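Local coordinates for XRE family transcriptional regulator (Enterobacter cloacae subsp. cloacae, PDB 6B8W), which probably acts as a DNA-binding transcription regulator of the XRE family, this chain being its C-terminal, metal-binding cupin domain, at residues A[43-47]-A[48-52]. Numbering follows the deposited sequence.
Sequences VVVIS and GELEM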
ATOM      1  N   VAL A  43       1.975   3.734   7.470  1.00 24.09           N
ATOM      2  CA  VAL A  43       0.626   4.199   7.199  1.00 24.02           C
ATOM      3  C   VAL A  43       0.738   5.038   5.931  1.00 23.87           C
ATOM      4  O   VAL A  43       1.656   5.875   5.815  1.00 23.25           O
ATOM      5  CB  VAL A  43       0.071   5.057   8.340  1.00 24.67           C
ATOM      6  CG1 VAL A  43      -1.175   5.826   7.913  1.00 25.39           C
ATOM      7  CG2 VAL A  43      -0.253   4.175   9.538  1.00 24.97           C
ATOM      8  N   VAL A  44      -0.154   4.772   4.979  0.60 23.85           N
ATOM      9  CA  VAL A  44      -0.250   5.528   3.733  0.60 23.86           C
ATOM     10  C   VAL A  44      -1.715   5.891   3.558  0.60 23.66           C
ATOM     11  O   VAL A  44      -2.586   5.019   3.633  0.60 23.80           O
ATOM     12  CB  VAL A  44       0.204   4.710   2.506  0.60 25.02           C
ATOM     13  CG1 VAL A  44      -0.003   5.506   1.219  0.60 25.59           C
ATOM     14  CG2 VAL A  44       1.658   4.292   2.649  0.60 25.61           C
ATOM     15  N   VAL A  45      -2.001   7.170   3.359  1.00 23.46           N
ATOM     16  CA  VAL A  45      -3.387   7.611   3.147  1.00 24.23           C
ATOM     17  C   VAL A  45      -3.770   7.372   1.691  1.00 25.05           C
ATOM     18  O   VAL A  45      -3.012   7.691   0.789  1.00 24.87           O
ATOM     19  CB  VAL A  45      -3.565   9.093   3.533  1.00 24.22           C
ATOM     20  CG1 VAL A  45      -4.969   9.601   3.219  1.00 25.01           C
ATOM     21  CG2 VAL A  45      -3.284   9.272   5.024  1.00 24.52           C
ATOM     22  N   ILE A  46      -4.952   6.807   1.482  1.00 26.59           N
ATOM     23  CA  ILE A  46      -5.457   6.509   0.147  1.00 28.56           C
ATOM     24  C   ILE A  46      -6.416   7.609  -0.273  1.00 28.88           C
ATOM     25  O   ILE A  46      -6.245   8.196  -1.335  1.00 28.51           O
ATOM     26  CB  ILE A  46      -6.148   5.129   0.104  1.00 28.92           C
ATOM     27  CG1 ILE A  46      -5.209   4.040   0.643  1.00 28.57           C
ATOM     28  CG2 ILE A  46      -6.625   4.812  -1.297  1.00 29.93           C
ATOM     29  CD1 ILE A  46      -3.827   4.008   0.039  1.00 29.01           C
ATOM     30  N   SER A  47      -7.420   7.879   0.564  1.00 28.87           N
ATOM     31  CA  SER A  47      -8.389   8.960   0.290  1.00 30.49           C
ATOM     32  C   SER A  47      -8.801   9.627   1.607  1.00 29.17           C
ATOM     33  O   SER A  47      -8.839   8.991   2.644  1.00 28.37           O
ATOM     34  CB  SER A  47      -9.607   8.435  -0.462  1.00 33.00           C
ATOM     35  OG  SER A  47     -10.330   7.498   0.298  1.00 36.82           O
ATOM     36  N   GLY A  48      -9.072  10.919   1.554  1.00 28.73           N
ATOM     37  CA  GLY A  48      -9.441  11.666   2.749  1.00 29.74           C
ATOM     38  C   GLY A  48      -8.220  12.269   3.410  1.00 29.65           C
ATOM     39  O   GLY A  48      -7.205  12.469   2.760  1.00 29.72           O
ATOM     40  N   GLU A  49      -8.342  12.550   4.705  1.00 29.16           N
ATOM     41  CA  GLU A  49      -7.294  13.163   5.514  1.00 30.69           C
ATOM     42  C   GLU A  49      -7.220  12.417   6.826  1.00 28.96           C
ATOM     43  O   GLU A  49      -8.232  12.211   7.470  1.00 27.22           O
ATOM     44  CB  GLU A  49      -7.643  14.601   5.855  1.00 34.04           C
ATOM     45  CG  GLU A  49      -7.862  15.480   4.664  1.00 37.71           C
ATOM     46  CD  GLU A  49      -8.159  16.905   5.050  1.00 39.93           C
ATOM     47  OE1 GLU A  49      -8.166  17.231   6.262  1.00 37.94           O
ATOM     48  OE2 GLU A  49      -8.357  17.693   4.112  1.00 43.34           O
ATOM     49  N   LEU A  50      -6.023  12.004   7.203  1.00 27.72           N
ATOM     50  CA  LEU A  50      -5.814  11.273   8.433  1.00 26.96           C
ATOM     51  C   LEU A  50      -4.923  12.033   9.415  1.00 26.22           C
ATOM     52  O   LEU A  50      -3.916  12.630   9.027  1.00 27.39           O
ATOM     53  CB  LEU A  50      -5.126   9.942   8.107  1.00 26.56           C
ATOM     54  CG  LEU A  50      -4.786   9.023   9.289  1.00 25.58           C
ATOM     55  CD1 LEU A  50      -6.061   8.505   9.919  1.00 26.33           C
ATOM     56  CD2 LEU A  50      -3.917   7.860   8.830  1.00 24.94           C
ATOM     57  N   GLU A  51      -5.267  11.968  10.690  1.00 25.25           N
ATOM     58  CA  GLU A  51      -4.401  12.485  11.723  1.00 25.82           C
ATOM     59  C   GLU A  51      -3.740  11.274  12.407  1.00 24.82           C
ATOM     60  O   GLU A  51      -4.423  10.315  12.757  1.00 23.44           O
ATOM     61  CB  GLU A  51      -5.194  13.314  12.726  1.00 27.37           C
ATOM     62  CG  GLU A  51      -5.685  14.631  12.168  1.00 28.00           C
ATOM     63  CD  GLU A  51      -6.611  15.373  13.130  1.00 30.83           C
ATOM     64  OE1 GLU A  51      -7.406  14.720  13.857  1.00 30.04           O
ATOM     65  OE2 GLU A  51      -6.593  16.631  13.111  1.00 32.66           O
ATOM     66  N   MET A  52      -2.416  11.312  12.543  1.00 25.13           N
ATOM     67  CA  MET A  52      -1.645  10.264  13.214  1.00 26.43           C
ATOM     68  C   MET A  52      -0.931  10.863  14.413  1.00 26.11           C
ATOM     69  O   MET A  52      -0.277  11.906  14.288  1.00 25.64           O
ATOM     70  CB  MET A  52      -0.549   9.672  12.317  1.00 27.74           C
ATOM     71  CG  MET A  52      -1.010   8.716  11.240  1.00 29.41           C
ATOM     72  SD  MET A  52      -1.856   7.256  11.843  1.00 32.40           S
ATOM     73  CE  MET A  52      -0.573   6.486  12.831  1.00 31.95           C
TER
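Leu50 packs against Val45 and Val43 on the inner side of the bend that joins strand 40-47 to strand 50-54. Its CB lies 3.7 Å from CG2 of Val45, the two side chains crossing at a slant. CG is anti to the backbone N, and with chi2 at 67° CD1 turns aside while CD2 continues the extended chain; CD2 meets Val43 CG1 tip to tip at 3.5 Å, staying 4.1 Å from Val45 CG2. The other methyl of Val43, CG2, faces the end of Met52, 4.0 Å from CE and 4.2 Å from SD. Bends at chi2 and chi3 (-60° and -62°) fold that sulfur and methyl back beside Val43. At the closed end, Val45 CG1 rests 3.7 Å from the carbonyl O of Gly48. No hydrogen bond joins 43-47 to 48-52: they belong to the two facing sheets of the cupin beta-sandwich, and Val43 and Val45 make backbone bonds to Val67, Asp64 and Gln65. Phe69, Leu61 and Phe87 extend the apolar core. The side-chain contacts across the bend are apolar and rest on shape fit rather than directed bonds; through Met52 and Val43 this packing borders Tyr77, a manganese-binding residue, although no manganese is bound to this chain here.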